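Long-range contacts in peptide ABC transporter, peptide-binding protein (Thermus thermophilus, PDB 2D5W), which binds oligopeptides, here a pentapeptide, and probably delivers them to an ABC transporter for uptake across the membrane: residues A[143-148]-A[518-523]; A[299-304]-A[566-571]; A[308-313]-A[504-509]; A[360-365]-A[529-534]. One frame throughout, in Å; residues are numbered along the deposited sequence.

Contact 1: residues A[143-148]-A[518-523]; sequences PAYYYD and AVLEFD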
loop_
_atom_site.group_PDB
_atom_site.type_symbol
_atom_site.label_atom_id
_atom_site.label_comp_id
_atom_site.label_asym_id
_atom_site.label_seq_id
_atom_site.Cartn_x
_atom_site.Cartn_y
_atom_site.Cartn_z
ATOM N N PRO A 143 3.285 -19.068 15.015
ATOM C CA PRO A 143 2.907 -20.060 14.005
ATOM C C PRO A 143 3.148 -19.528 12.596
ATOM O O PRO A 143 3.094 -18.317 12.366
ATOM C CB PRO A 143 1.427 -20.289 14.290
ATOM C CG PRO A 143 0.973 -18.929 14.713
ATOM C CD PRO A 143 2.086 -18.479 15.640
ATOM N N ALA A 144 3.410 -20.431 11.660
ATOM C CA ALA A 144 3.656 -20.046 10.279
ATOM C C ALA A 144 2.344 -19.838 9.534
ATOM O O ALA A 144 1.362 -20.547 9.778
ATOM C CB ALA A 144 4.484 -21.117 9.583
ATOM N N TYR A 145 2.336 -18.859 8.633
ATOM C CA TYR A 145 1.167 -18.558 7.814
ATOM C C TYR A 145 1.462 -19.022 6.393
ATOM O O TYR A 145 2.623 -19.134 5.996
ATOM C CB TYR A 145 0.856 -17.059 7.817
ATOM C CG TYR A 145 0.272 -16.528 9.112
ATOM C CD1 TYR A 145 -0.128 -15.195 9.217
ATOM C CD2 TYR A 145 0.111 -17.351 10.230
ATOM C CE1 TYR A 145 -0.670 -14.696 10.399
ATOM C CE2 TYR A 145 -0.427 -16.858 11.415
ATOM C CZ TYR A 145 -0.816 -15.534 11.493
ATOM O OH TYR A 145 -1.347 -15.063 12.674
ATOM N N TYR A 146 0.410 -19.270 5.620
ATOM C CA TYR A 146 0.555 -19.773 4.262
ATOM C C TYR A 146 1.380 -18.911 3.314
ATOM O O TYR A 146 1.924 -19.419 2.334
ATOM C CB TYR A 146 -0.831 -20.012 3.648
ATOM C CG TYR A 146 -1.514 -18.765 3.125
ATOM C CD1 TYR A 146 -1.446 -18.428 1.774
ATOM C CD2 TYR A 146 -2.219 -17.919 3.981
ATOM C CE1 TYR A 146 -2.062 -17.277 1.286
ATOM C CE2 TYR A 146 -2.838 -16.765 3.502
ATOM C CZ TYR A 146 -2.752 -16.453 2.157
ATOM O OH TYR A 146 -3.347 -15.306 1.677
ATOM N N TYR A 147 1.483 -17.620 3.612
ATOM C CA TYR A 147 2.207 -16.691 2.748
ATOM C C TYR A 147 3.599 -16.268 3.206
ATOM O O TYR A 147 4.211 -15.403 2.582
ATOM C CB TYR A 147 1.357 -15.434 2.535
ATOM C CG TYR A 147 0.971 -14.684 3.803
ATOM C CD1 TYR A 147 1.936 -14.259 4.719
ATOM C CD2 TYR A 147 -0.356 -14.336 4.045
ATOM C CE1 TYR A 147 1.587 -13.502 5.838
ATOM C CE2 TYR A 147 -0.714 -13.577 5.158
ATOM C CZ TYR A 147 0.260 -13.163 6.049
ATOM O OH TYR A 147 -0.080 -12.394 7.138
ATOM N N ASP A 148 4.115 -16.870 4.270
ATOM C CA ASP A 148 5.420 -16.463 4.783
ATOM C C ASP A 148 6.615 -16.593 3.837
ATOM O O ASP A 148 7.611 -15.884 4.005
ATOM C CB ASP A 148 5.695 -17.177 6.107
ATOM C CG ASP A 148 4.832 -16.643 7.245
ATOM O OD1 ASP A 148 4.682 -17.348 8.263
ATOM O OD2 ASP A 148 4.312 -15.509 7.129
ATOM N N ALA A 518 -7.886 -19.075 8.654
ATOM C CA ALA A 518 -7.566 -19.166 7.239
ATOM C C ALA A 518 -6.091 -18.987 6.911
ATOM O O ALA A 518 -5.564 -19.689 6.054
ATOM C CB ALA A 518 -8.392 -18.159 6.452
ATOM N N VAL A 519 -5.421 -18.053 7.580
ATOM C CA VAL A 519 -4.011 -17.824 7.291
ATOM C C VAL A 519 -3.131 -18.988 7.728
ATOM O O VAL A 519 -1.988 -19.101 7.286
ATOM C CB VAL A 519 -3.489 -16.510 7.933
ATOM C CG1 VAL A 519 -4.214 -15.315 7.325
ATOM C CG2 VAL A 519 -3.668 -16.541 9.436
ATOM N N LEU A 520 -3.669 -19.848 8.590
ATOM C CA LEU A 520 -2.950 -21.026 9.072
ATOM C C LEU A 520 -3.256 -22.233 8.191
ATOM O O LEU A 520 -2.676 -23.307 8.375
ATOM C CB LEU A 520 -3.369 -21.361 10.502
ATOM C CG LEU A 520 -3.062 -20.357 11.613
ATOM C CD1 LEU A 520 -3.807 -20.767 12.874
ATOM C CD2 LEU A 520 -1.563 -20.299 11.864
ATOM N N GLU A 521 -4.181 -22.065 7.251
ATOM C CA GLU A 521 -4.567 -23.159 6.369
ATOM C C GLU A 521 -3.665 -23.251 5.152
ATOM O O GLU A 521 -3.717 -22.400 4.262
ATOM C CB GLU A 521 -6.016 -22.989 5.912
ATOM C CG GLU A 521 -6.507 -24.150 5.068
ATOM C CD GLU A 521 -6.344 -25.480 5.782
ATOM O OE1 GLU A 521 -7.077 -25.712 6.766
ATOM O OE2 GLU A 521 -5.476 -26.284 5.373
ATOM N N PHE A 522 -2.840 -24.290 5.100
ATOM C CA PHE A 522 -1.943 -24.451 3.969
ATOM C C PHE A 522 -2.595 -25.124 2.772
ATOM O O PHE A 522 -1.996 -25.216 1.703
ATOM C CB PHE A 522 -0.669 -25.183 4.396
ATOM C CG PHE A 522 0.285 -24.307 5.153
ATOM C CD1 PHE A 522 0.016 -23.929 6.463
ATOM C CD2 PHE A 522 1.421 -23.803 4.533
ATOM C CE1 PHE A 522 0.865 -23.055 7.146
ATOM C CE2 PHE A 522 2.274 -22.930 5.203
ATOM C CZ PHE A 522 1.996 -22.555 6.511
ATOM N N ASP A 523 -3.826 -25.594 2.948
ATOM C CA ASP A 523 -4.551 -26.195 1.838
ATOM C C ASP A 523 -5.277 -25.046 1.140
ATOM O O ASP A 523 -6.113 -24.370 1.747
ATOM C CB ASP A 523 -5.563 -27.225 2.330
ATOM C CG ASP A 523 -6.399 -27.782 1.203
ATOM O OD1 ASP A 523 -7.561 -27.349 1.053
ATOM O OD2 ASP A 523 -5.883 -28.637 0.450
#
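Val519 lays its CG2 methyl over the centre of the Tyr145 ring, 3.5 Å from the centroid and 8° off the normal, a CH-pi contact. Leu520 crosses the same ring obliquely, its CD2 3.7 Å from Tyr145 CE2. A second CH-pi contact runs the other way: Tyr146 CA stands over the Phe522 ring, 4.0 Å from its centroid and offset toward the rim. The backbones join through Tyr146 N, which donates to Val519 O at 2.9 Å (158° at the hydrogen). Tyr146 CG sits between its backbone N and carbonyl carbon (chi1 80°), and the ring meets that same oxygen at its edge. Tyr145 OH bonds to Asp122 and Asn485. An alanine at Tyr145 would probably leave Val519 CG2 without the ring face it packs on and Asp122 without the hydroxyl. Each side is a type I beta turn (Tyr145 to Asp148, Ala518 to Glu521), an arrangement that packs the loop after strand 136-141 against the connection between helices 509-518 and 524-541.

Contact 2: residues A[299-304]-A[566-571]; sequences PGAIWE and SAYSGG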
loop_
_atom_site.group_PDB
_atom_site.type_symbol
_atom_site.label_atom_id
_atom_site.label_comp_id
_atom_site.label_asym_id
_atom_site.label_seq_id
_atom_site.Cartn_x
_atom_site.Cartn_y
_atom_site.Cartn_z
ATOM N N PRO A 299 -3.836 -5.356 -14.773
ATOM C CA PRO A 299 -4.729 -5.625 -13.646
ATOM C C PRO A 299 -3.908 -5.944 -12.400
ATOM O O PRO A 299 -2.817 -6.500 -12.491
ATOM C CB PRO A 299 -5.538 -6.826 -14.128
ATOM C CG PRO A 299 -5.602 -6.607 -15.602
ATOM C CD PRO A 299 -4.175 -6.218 -15.919
ATOM N N GLY A 300 -4.436 -5.574 -11.242
ATOM C CA GLY A 300 -3.738 -5.841 -10.000
ATOM C C GLY A 300 -4.731 -5.860 -8.861
ATOM O O GLY A 300 -5.934 -5.733 -9.079
ATOM N N ALA A 301 -4.237 -6.029 -7.643
ATOM C CA ALA A 301 -5.103 -6.043 -6.474
ATOM C C ALA A 301 -5.159 -4.600 -5.992
ATOM O O ALA A 301 -4.514 -4.227 -5.014
ATOM C CB ALA A 301 -4.518 -6.953 -5.404
ATOM N N ILE A 302 -5.938 -3.796 -6.707
ATOM C CA ILE A 302 -6.094 -2.375 -6.428
ATOM C C ILE A 302 -7.577 -2.146 -6.179
ATOM O O ILE A 302 -8.394 -2.175 -7.103
ATOM C CB ILE A 302 -5.617 -1.548 -7.633
ATOM C CG1 ILE A 302 -4.217 -2.015 -8.052
ATOM C CG2 ILE A 302 -5.590 -0.068 -7.271
ATOM C CD1 ILE A 302 -3.822 -1.606 -9.456
ATOM N N TRP A 303 -7.913 -1.894 -4.922
ATOM C CA TRP A 303 -9.300 -1.754 -4.517
ATOM C C TRP A 303 -9.723 -0.346 -4.124
ATOM O O TRP A 303 -9.399 0.129 -3.030
ATOM C CB TRP A 303 -9.551 -2.741 -3.369
ATOM C CG TRP A 303 -10.925 -2.727 -2.788
ATOM C CD1 TRP A 303 -12.102 -2.958 -3.440
ATOM C CD2 TRP A 303 -11.262 -2.505 -1.416
ATOM N NE1 TRP A 303 -13.154 -2.891 -2.557
ATOM C CE2 TRP A 303 -12.665 -2.616 -1.306
ATOM C CE3 TRP A 303 -10.512 -2.224 -0.267
ATOM C CZ2 TRP A 303 -13.335 -2.454 -0.089
ATOM C CZ3 TRP A 303 -11.176 -2.063 0.940
ATOM C CH2 TRP A 303 -12.575 -2.179 1.020
ATOM N N GLU A 304 -10.438 0.317 -5.031
ATOM C CA GLU A 304 -10.946 1.663 -4.775
ATOM C C GLU A 304 -12.138 1.473 -3.839
ATOM O O GLU A 304 -13.044 0.677 -4.116
ATOM C CB GLU A 304 -11.386 2.333 -6.079
ATOM C CG GLU A 304 -11.758 3.810 -5.924
ATOM C CD GLU A 304 -10.560 4.734 -5.734
ATOM O OE1 GLU A 304 -10.785 5.923 -5.414
ATOM O OE2 GLU A 304 -9.403 4.293 -5.910
ATOM N N SER A 566 3.363 -6.398 -13.445
ATOM C CA SER A 566 2.367 -7.457 -13.519
ATOM C C SER A 566 1.481 -7.272 -12.296
ATOM O O SER A 566 1.701 -6.362 -11.503
ATOM C CB SER A 566 3.029 -8.836 -13.486
ATOM O OG SER A 566 3.626 -9.076 -12.226
ATOM N N ALA A 567 0.485 -8.133 -12.140
ATOM C CA ALA A 567 -0.423 -8.023 -11.005
ATOM C C ALA A 567 0.296 -7.947 -9.661
ATOM O O ALA A 567 -0.096 -7.178 -8.783
ATOM C CB ALA A 567 -1.396 -9.193 -11.005
ATOM N N TYR A 568 1.359 -8.732 -9.508
ATOM C CA TYR A 568 2.090 -8.758 -8.250
ATOM C C TYR A 568 3.607 -8.581 -8.345
ATOM O O TYR A 568 4.327 -8.918 -7.407
ATOM C CB TYR A 568 1.765 -10.055 -7.499
ATOM C CG TYR A 568 0.318 -10.160 -7.064
ATOM C CD1 TYR A 568 -0.558 -11.048 -7.685
ATOM C CD2 TYR A 568 -0.168 -9.386 -6.008
ATOM C CE1 TYR A 568 -1.883 -11.170 -7.260
ATOM C CE2 TYR A 568 -1.490 -9.499 -5.575
ATOM C CZ TYR A 568 -2.339 -10.395 -6.204
ATOM O OH TYR A 568 -3.636 -10.541 -5.762
ATOM N N SER A 569 4.098 -8.049 -9.461
ATOM C CA SER A 569 5.538 -7.840 -9.602
ATOM C C SER A 569 6.024 -6.945 -8.463
ATOM O O SER A 569 5.387 -5.941 -8.135
ATOM C CB SER A 569 5.861 -7.200 -10.956
ATOM O OG SER A 569 5.178 -5.971 -11.137
ATOM N N GLY A 570 7.151 -7.313 -7.861
ATOM C CA GLY A 570 7.681 -6.542 -6.748
ATOM C C GLY A 570 6.789 -6.674 -5.526
ATOM O O GLY A 570 6.905 -5.907 -4.570
ATOM N N GLY A 571 5.892 -7.656 -5.568
ATOM C CA GLY A 571 4.973 -7.890 -4.472
ATOM C C GLY A 571 3.643 -7.174 -4.639
ATOM O O GLY A 571 2.588 -7.803 -4.597
HETATM O O HOH W 1 -1.484 -5.864 -6.749
#
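Ala301 CB packs against the hydroxyl end of Tyr568, 3.7 Å from OH and 4.0 Å from CE2. The methyl approaches the ring obliquely, as an apolar contact. At Tyr568, chi1 of -65° sets CG beside the backbone N, anti to the carbonyl carbon; the CB does not point at the 299-304 segment, yet the hydroxyl end comes near Ala301. Beyond the pair, Tyr568 also touches Val359, Asn360 and Leu472, which places the ring among several loops. Gly300 and Ala567 have the nearest CA atoms, 4.1 Å apart. No direct hydrogen bond joins the two segments. Instead a water accepts from Ala301 N at 2.9 Å and lies 2.8 Å from Ala567 O, to which it can donate, though it has more acceptors within reach than protons to give. Ala301 is the centre of an inverse gamma turn, closed by a weak bond from Ile302 N to Gly300 O; here strand 293-308 turns a corner, and its two arms face different parts of the fold. Just past the corner, Ile302 packs on a basic side chain of the bound peptide, which puts the bend beside the ligand. Before it, Pro299 O receives a CA-H...O contact from Ala567 CA at 3.2 Å, with 132° at the hydrogen. On the loop side, a type II beta turn from Tyr568 to Gly571 is closed by Gly571 N bonding to Tyr568 O.

Contact 3: residues A[308-313]-A[504-509]; sequences INKFEN and GGWRND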
loop_
_atom_site.group_PDB
_atom_site.type_symbol
_atom_site.label_atom_id
_atom_site.label_comp_id
_atom_site.label_asym_id
_atom_site.label_seq_id
_atom_site.Cartn_x
_atom_site.Cartn_y
_atom_site.Cartn_z
ATOM N N ILE A 308 -14.987 4.250 6.346
ATOM C CA ILE A 308 -15.973 4.918 7.183
ATOM C C ILE A 308 -15.511 4.910 8.632
ATOM O O ILE A 308 -15.196 3.852 9.175
ATOM C CB ILE A 308 -17.322 4.165 7.121
ATOM C CG1 ILE A 308 -17.796 4.039 5.668
ATOM C CG2 ILE A 308 -18.353 4.858 7.999
ATOM C CD1 ILE A 308 -18.189 5.341 5.019
ATOM N N ASN A 309 -15.464 6.082 9.255
ATOM C CA ASN A 309 -15.061 6.156 10.653
ATOM C C ASN A 309 -16.197 5.572 11.495
ATOM O O ASN A 309 -17.314 6.088 11.470
ATOM C CB ASN A 309 -14.821 7.609 11.061
ATOM C CG ASN A 309 -14.254 7.728 12.460
ATOM O OD1 ASN A 309 -14.506 6.878 13.310
ATOM N ND2 ASN A 309 -13.499 8.789 12.713
ATOM N N LYS A 310 -15.917 4.495 12.224
ATOM C CA LYS A 310 -16.929 3.855 13.058
ATOM C C LYS A 310 -16.578 3.930 14.540
ATOM O O LYS A 310 -17.149 3.200 15.359
ATOM C CB LYS A 310 -17.102 2.394 12.630
ATOM C CG LYS A 310 -17.572 2.236 11.188
ATOM C CD LYS A 310 -17.551 0.780 10.732
ATOM C CE LYS A 310 -16.132 0.221 10.661
ATOM N NZ LYS A 310 -15.290 0.927 9.649
ATOM N N PHE A 311 -15.641 4.808 14.890
ATOM C CA PHE A 311 -15.236 4.961 16.287
ATOM C C PHE A 311 -16.287 5.725 17.075
ATOM O O PHE A 311 -16.494 6.920 16.867
ATOM C CB PHE A 311 -13.894 5.686 16.390
ATOM C CG PHE A 311 -12.728 4.865 15.928
ATOM C CD1 PHE A 311 -12.250 4.970 14.626
ATOM C CD2 PHE A 311 -12.114 3.971 16.796
ATOM C CE1 PHE A 311 -11.176 4.196 14.198
ATOM C CE2 PHE A 311 -11.042 3.193 16.379
ATOM C CZ PHE A 311 -10.570 3.306 15.078
ATOM N N GLU A 312 -16.933 5.020 17.997
ATOM C CA GLU A 312 -17.989 5.590 18.818
ATOM C C GLU A 312 -17.562 6.704 19.773
ATOM O O GLU A 312 -18.409 7.428 20.294
ATOM C CB GLU A 312 -18.688 4.465 19.585
ATOM C CG GLU A 312 -19.522 3.563 18.680
ATOM C CD GLU A 312 -19.856 2.226 19.310
ATOM O OE1 GLU A 312 -20.350 2.209 20.457
ATOM O OE2 GLU A 312 -19.631 1.188 18.650
ATOM N N ASN A 313 -16.260 6.849 20.006
ATOM C CA ASN A 313 -15.790 7.907 20.895
ATOM C C ASN A 313 -15.827 9.268 20.198
ATOM O O ASN A 313 -15.648 10.300 20.841
ATOM C CB ASN A 313 -14.377 7.609 21.407
ATOM C CG ASN A 313 -13.390 7.371 20.291
ATOM O OD1 ASN A 313 -13.460 6.363 19.590
ATOM N ND2 ASN A 313 -12.459 8.303 20.116
ATOM N N GLY A 504 -10.740 2.213 10.063
ATOM C CA GLY A 504 -12.120 2.595 10.325
ATOM C C GLY A 504 -12.686 2.042 11.625
ATOM O O GLY A 504 -13.833 2.332 11.972
ATOM N N GLY A 505 -11.904 1.219 12.321
ATOM C CA GLY A 505 -12.326 0.667 13.601
ATOM C C GLY A 505 -13.417 -0.389 13.640
ATOM O O GLY A 505 -14.239 -0.390 14.552
ATOM N N TRP A 506 -13.425 -1.303 12.679
ATOM C CA TRP A 506 -14.436 -2.355 12.650
ATOM C C TRP A 506 -14.062 -3.529 13.539
ATOM O O TRP A 506 -12.886 -3.853 13.702
ATOM C CB TRP A 506 -14.616 -2.876 11.223
ATOM C CG TRP A 506 -15.797 -3.801 11.040
ATOM C CD1 TRP A 506 -17.103 -3.537 11.354
ATOM C CD2 TRP A 506 -15.791 -5.089 10.409
ATOM N NE1 TRP A 506 -17.909 -4.574 10.947
ATOM C CE2 TRP A 506 -17.131 -5.540 10.363
ATOM C CE3 TRP A 506 -14.785 -5.903 9.872
ATOM C CZ2 TRP A 506 -17.491 -6.769 9.801
ATOM C CZ3 TRP A 506 -15.142 -7.127 9.310
ATOM C CH2 TRP A 506 -16.488 -7.546 9.279
ATOM N N ARG A 507 -15.074 -4.159 14.121
ATOM C CA ARG A 507 -14.858 -5.344 14.934
ATOM C C ARG A 507 -15.977 -6.349 14.717
ATOM O O ARG A 507 -17.153 -6.041 14.917
ATOM C CB ARG A 507 -14.767 -5.025 16.429
ATOM C CG ARG A 507 -14.662 -6.306 17.261
ATOM C CD ARG A 507 -14.366 -6.071 18.728
ATOM N NE ARG A 507 -14.282 -7.345 19.439
ATOM C CZ ARG A 507 -13.893 -7.476 20.703
ATOM N NH1 ARG A 507 -13.849 -8.678 21.261
ATOM N NH2 ARG A 507 -13.543 -6.408 21.404
ATOM N N ASN A 508 -15.601 -7.543 14.283
ATOM C CA ASN A 508 -16.546 -8.632 14.080
ATOM C C ASN A 508 -15.766 -9.866 14.495
ATOM O O ASN A 508 -14.840 -10.292 13.802
ATOM C CB ASN A 508 -16.981 -8.730 12.617
ATOM C CG ASN A 508 -18.043 -9.793 12.400
ATOM O OD1 ASN A 508 -17.758 -10.989 12.424
ATOM N ND2 ASN A 508 -19.285 -9.358 12.203
ATOM N N ASP A 509 -16.126 -10.426 15.644
ATOM C CA ASP A 509 -15.413 -11.578 16.174
ATOM C C ASP A 509 -15.419 -12.803 15.278
ATOM O O ASP A 509 -14.429 -13.535 15.230
ATOM C CB ASP A 509 -15.934 -11.927 17.571
ATOM C CG ASP A 509 -15.625 -10.842 18.589
ATOM O OD1 ASP A 509 -14.751 -9.993 18.312
ATOM O OD2 ASP A 509 -16.247 -10.838 19.672
#
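Lys310 meets Gly504 O twice: its backbone N donates at 3.0 Å, with 145° at the hydrogen, and its NZ adds a weak bond at 3.1 Å. The chain bends at chi3 (-66°) and chi4 (-63°), and NZ donates to Ile308 O at 3.0 Å. A further bond to Pro543 O gives the ammonium three carbonyl neighbours, Gly504 O only weakly. Lys310 CE rests 3.5 Å from Trp506 CB. Phe311 sets one ring face against Gly505 CA, which lies 3.5 Å from Phe311 CZ. A CB on Gly504 would clash with Lys310 NZ and Ile308 O, one on Gly505 with Phe311 CZ. Just after strand 293-308, Asn309 OD1 accepts from Phe311 N at 2.8 Å, an Asx turn. A methionine in place of Lys310 would probably leave Ile308 O and Pro543 O without the ammonium that now joins them. Farther out, Asn309 ND2 bonds to Ala455 O and Trp460 O, which is likely to steady the side chain that makes the turn. Trp506 packs on Pro543 and meets Phe511 edge-to-face, while Asn508 N-caps helix 509-518.

Contact 4: residues A[360-365]-A[529-534]; sequences NPLFNP and QLFWRA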
loop_
_atom_site.group_PDB
_atom_site.type_symbol
_atom_site.label_atom_id
_atom_site.label_comp_id
_atom_site.label_asym_id
_atom_site.label_seq_id
_atom_site.Cartn_x
_atom_site.Cartn_y
_atom_site.Cartn_z
ATOM N N ASN A 360 -6.705 -12.309 -7.192
ATOM C CA ASN A 360 -6.370 -13.199 -6.083
ATOM C C ASN A 360 -7.441 -14.297 -6.055
ATOM O O ASN A 360 -8.631 -14.001 -5.986
ATOM C CB ASN A 360 -6.376 -12.437 -4.755
ATOM C CG ASN A 360 -5.839 -13.270 -3.608
ATOM O OD1 ASN A 360 -6.240 -14.419 -3.420
ATOM N ND2 ASN A 360 -4.932 -12.696 -2.831
ATOM N N PRO A 361 -7.033 -15.578 -6.107
ATOM C CA PRO A 361 -8.009 -16.675 -6.088
ATOM C C PRO A 361 -8.947 -16.714 -4.881
ATOM O O PRO A 361 -9.951 -17.428 -4.900
ATOM C CB PRO A 361 -7.132 -17.925 -6.192
ATOM C CG PRO A 361 -5.850 -17.497 -5.568
ATOM C CD PRO A 361 -5.657 -16.102 -6.123
ATOM N N LEU A 362 -8.630 -15.956 -3.837
ATOM C CA LEU A 362 -9.481 -15.918 -2.652
ATOM C C LEU A 362 -10.756 -15.100 -2.892
ATOM O O LEU A 362 -11.699 -15.172 -2.110
ATOM C CB LEU A 362 -8.712 -15.332 -1.464
ATOM C CG LEU A 362 -7.516 -16.156 -0.979
ATOM C CD1 LEU A 362 -6.743 -15.359 0.062
ATOM C CD2 LEU A 362 -7.996 -17.484 -0.400
ATOM N N PHE A 363 -10.767 -14.319 -3.968
ATOM C CA PHE A 363 -11.913 -13.487 -4.336
ATOM C C PHE A 363 -13.225 -14.275 -4.333
ATOM O O PHE A 363 -13.310 -15.349 -4.924
ATOM C CB PHE A 363 -11.666 -12.894 -5.730
ATOM C CG PHE A 363 -12.890 -12.306 -6.382
ATOM C CD1 PHE A 363 -13.457 -11.121 -5.917
ATOM C CD2 PHE A 363 -13.461 -12.930 -7.489
ATOM C CE1 PHE A 363 -14.571 -10.568 -6.551
ATOM C CE2 PHE A 363 -14.569 -12.385 -8.126
ATOM C CZ PHE A 363 -15.126 -11.203 -7.657
ATOM N N ASN A 364 -14.243 -13.737 -3.665
ATOM C CA ASN A 364 -15.556 -14.383 -3.611
ATOM C C ASN A 364 -16.550 -13.572 -4.443
ATOM O O ASN A 364 -16.940 -12.475 -4.060
ATOM C CB ASN A 364 -16.064 -14.471 -2.170
ATOM C CG ASN A 364 -17.376 -15.235 -2.061
ATOM O OD1 ASN A 364 -18.011 -15.542 -3.072
ATOM N ND2 ASN A 364 -17.790 -15.535 -0.837
ATOM N N PRO A 365 -16.977 -14.109 -5.596
ATOM C CA PRO A 365 -17.925 -13.413 -6.471
ATOM C C PRO A 365 -19.385 -13.517 -6.037
ATOM O O PRO A 365 -20.256 -12.889 -6.639
ATOM C CB PRO A 365 -17.699 -14.097 -7.812
ATOM C CG PRO A 365 -17.477 -15.520 -7.395
ATOM C CD PRO A 365 -16.534 -15.377 -6.208
ATOM N N GLN A 529 -12.305 -21.424 1.213
ATOM C CA GLN A 529 -13.624 -21.576 1.828
ATOM C C GLN A 529 -13.784 -20.648 3.028
ATOM O O GLN A 529 -14.820 -20.007 3.191
ATOM C CB GLN A 529 -13.850 -23.025 2.279
ATOM C CG GLN A 529 -13.721 -24.060 1.174
ATOM C CD GLN A 529 -14.012 -25.470 1.656
ATOM O OE1 GLN A 529 -13.620 -25.859 2.758
ATOM N NE2 GLN A 529 -14.690 -26.251 0.822
ATOM N N LEU A 530 -12.758 -20.581 3.870
ATOM C CA LEU A 530 -12.804 -19.727 5.048
ATOM C C LEU A 530 -12.845 -18.252 4.662
ATOM O O LEU A 530 -13.619 -17.481 5.226
ATOM C CB LEU A 530 -11.601 -20.018 5.949
ATOM C CG LEU A 530 -11.625 -21.420 6.571
ATOM C CD1 LEU A 530 -10.277 -21.743 7.195
ATOM C CD2 LEU A 530 -12.734 -21.497 7.606
ATOM N N PHE A 531 -12.017 -17.858 3.698
ATOM C CA PHE A 531 -12.009 -16.470 3.252
ATOM C C PHE A 531 -13.335 -16.098 2.586
ATOM O O PHE A 531 -13.771 -14.949 2.663
ATOM C CB PHE A 531 -10.847 -16.228 2.287
ATOM C CG PHE A 531 -9.605 -15.705 2.954
ATOM C CD1 PHE A 531 -9.514 -14.367 3.334
ATOM C CD2 PHE A 531 -8.526 -16.548 3.204
ATOM C CE1 PHE A 531 -8.364 -13.877 3.953
ATOM C CE2 PHE A 531 -7.370 -16.065 3.823
ATOM C CZ PHE A 531 -7.292 -14.728 4.197
ATOM N N TRP A 532 -13.979 -17.065 1.934
ATOM C CA TRP A 532 -15.258 -16.794 1.287
ATOM C C TRP A 532 -16.318 -16.509 2.340
ATOM O O TRP A 532 -17.138 -15.606 2.177
ATOM C CB TRP A 532 -15.671 -17.973 0.399
ATOM C CG TRP A 532 -15.099 -17.880 -0.987
ATOM C CD1 TRP A 532 -13.915 -17.295 -1.349
ATOM C CD2 TRP A 532 -15.685 -18.378 -2.195
ATOM N NE1 TRP A 532 -13.734 -17.394 -2.706
ATOM C CE2 TRP A 532 -14.804 -18.057 -3.250
ATOM C CE3 TRP A 532 -16.872 -19.066 -2.490
ATOM C CZ2 TRP A 532 -15.070 -18.397 -4.581
ATOM C CZ3 TRP A 532 -17.137 -19.403 -3.815
ATOM C CH2 TRP A 532 -16.239 -19.068 -4.842
ATOM N N ARG A 533 -16.292 -17.265 3.433
ATOM C CA ARG A 533 -17.252 -17.053 4.507
ATOM C C ARG A 533 -16.988 -15.691 5.145
ATOM O O ARG A 533 -17.922 -14.964 5.478
ATOM C CB ARG A 533 -17.143 -18.169 5.552
ATOM C CG ARG A 533 -17.084 -19.570 4.945
ATOM C CD ARG A 533 -18.048 -19.720 3.774
ATOM N NE ARG A 533 -17.633 -20.778 2.856
ATOM C CZ ARG A 533 -18.163 -20.973 1.653
ATOM N NH1 ARG A 533 -17.724 -21.962 0.885
ATOM N NH2 ARG A 533 -19.130 -20.178 1.213
ATOM N N ALA A 534 -15.715 -15.339 5.302
ATOM C CA ALA A 534 -15.361 -14.049 5.883
ATOM C C ALA A 534 -15.877 -12.911 5.001
ATOM O O ALA A 534 -16.366 -11.897 5.504
ATOM C CB ALA A 534 -13.848 -13.941 6.049
#
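The Trp532 side chain reaches from helix 524-541 to the 360-365 loop, where Asn364 lies over one face of its indole. Trp532 CB is 3.5 Å from Asn364 ND2. Next, CG and CD1 face Asn364 CB, which sits 3.6 Å from the centroid of the five-membered ring, close to its normal, a CH-pi contact. CD2 lies opposite Asn364 CG, which is anti to its backbone N (chi1 -176°), and CE3 lies near OD1; amide and indole planes are stacked, only 10° apart. At the nitrogen, Trp532 NE1 approaches two carbonyls, Phe363 O at 3.0 Å and Leu362 O at 3.1 Å. On the six-membered ring, Trp532 CZ2 meets Pro365 CD at 3.7 Å. The preceding residue, Phe531, takes Leu362 CD1 over one ring face, 3.9 Å from the centroid. The loop itself begins with an Asx turn, Asn360 OD1 accepting from Leu362 N. Asn364 ND2 donates to Trp532 O at 3.1 Å, bent to 140° at the hydrogen, with OD1 bonded to Asn366 N; Gln535 bridges to Leu362 O and Asn364 N. The amide is therefore bonded at both ends while it stacks, and these bonds are likely to keep its plane aligned with the indole.

Along the chain the first segments come in the order of contacts 1, 2, 3 and 4, but the second segments return as 504-509, 518-523, 529-534 and 566-571; contacts 3 and 4 nest within the loop closed by contact 2, while contact 1 crosses contacts 2 and 4. Contacts 1 and 4 have centres about 15 Å apart and touch where Ala518 packs on Phe531 and Tyr146 on Leu362. Contact 2 reaches contact 4 through Tyr568 and Asn360, their centres about 17 Å apart. Contact 3 has its centre about 27 Å from those of contacts 1 and 2 and about 22 Å from that of contact 4. Strand 293-308 and helices 509-518 and 524-541 run through the set.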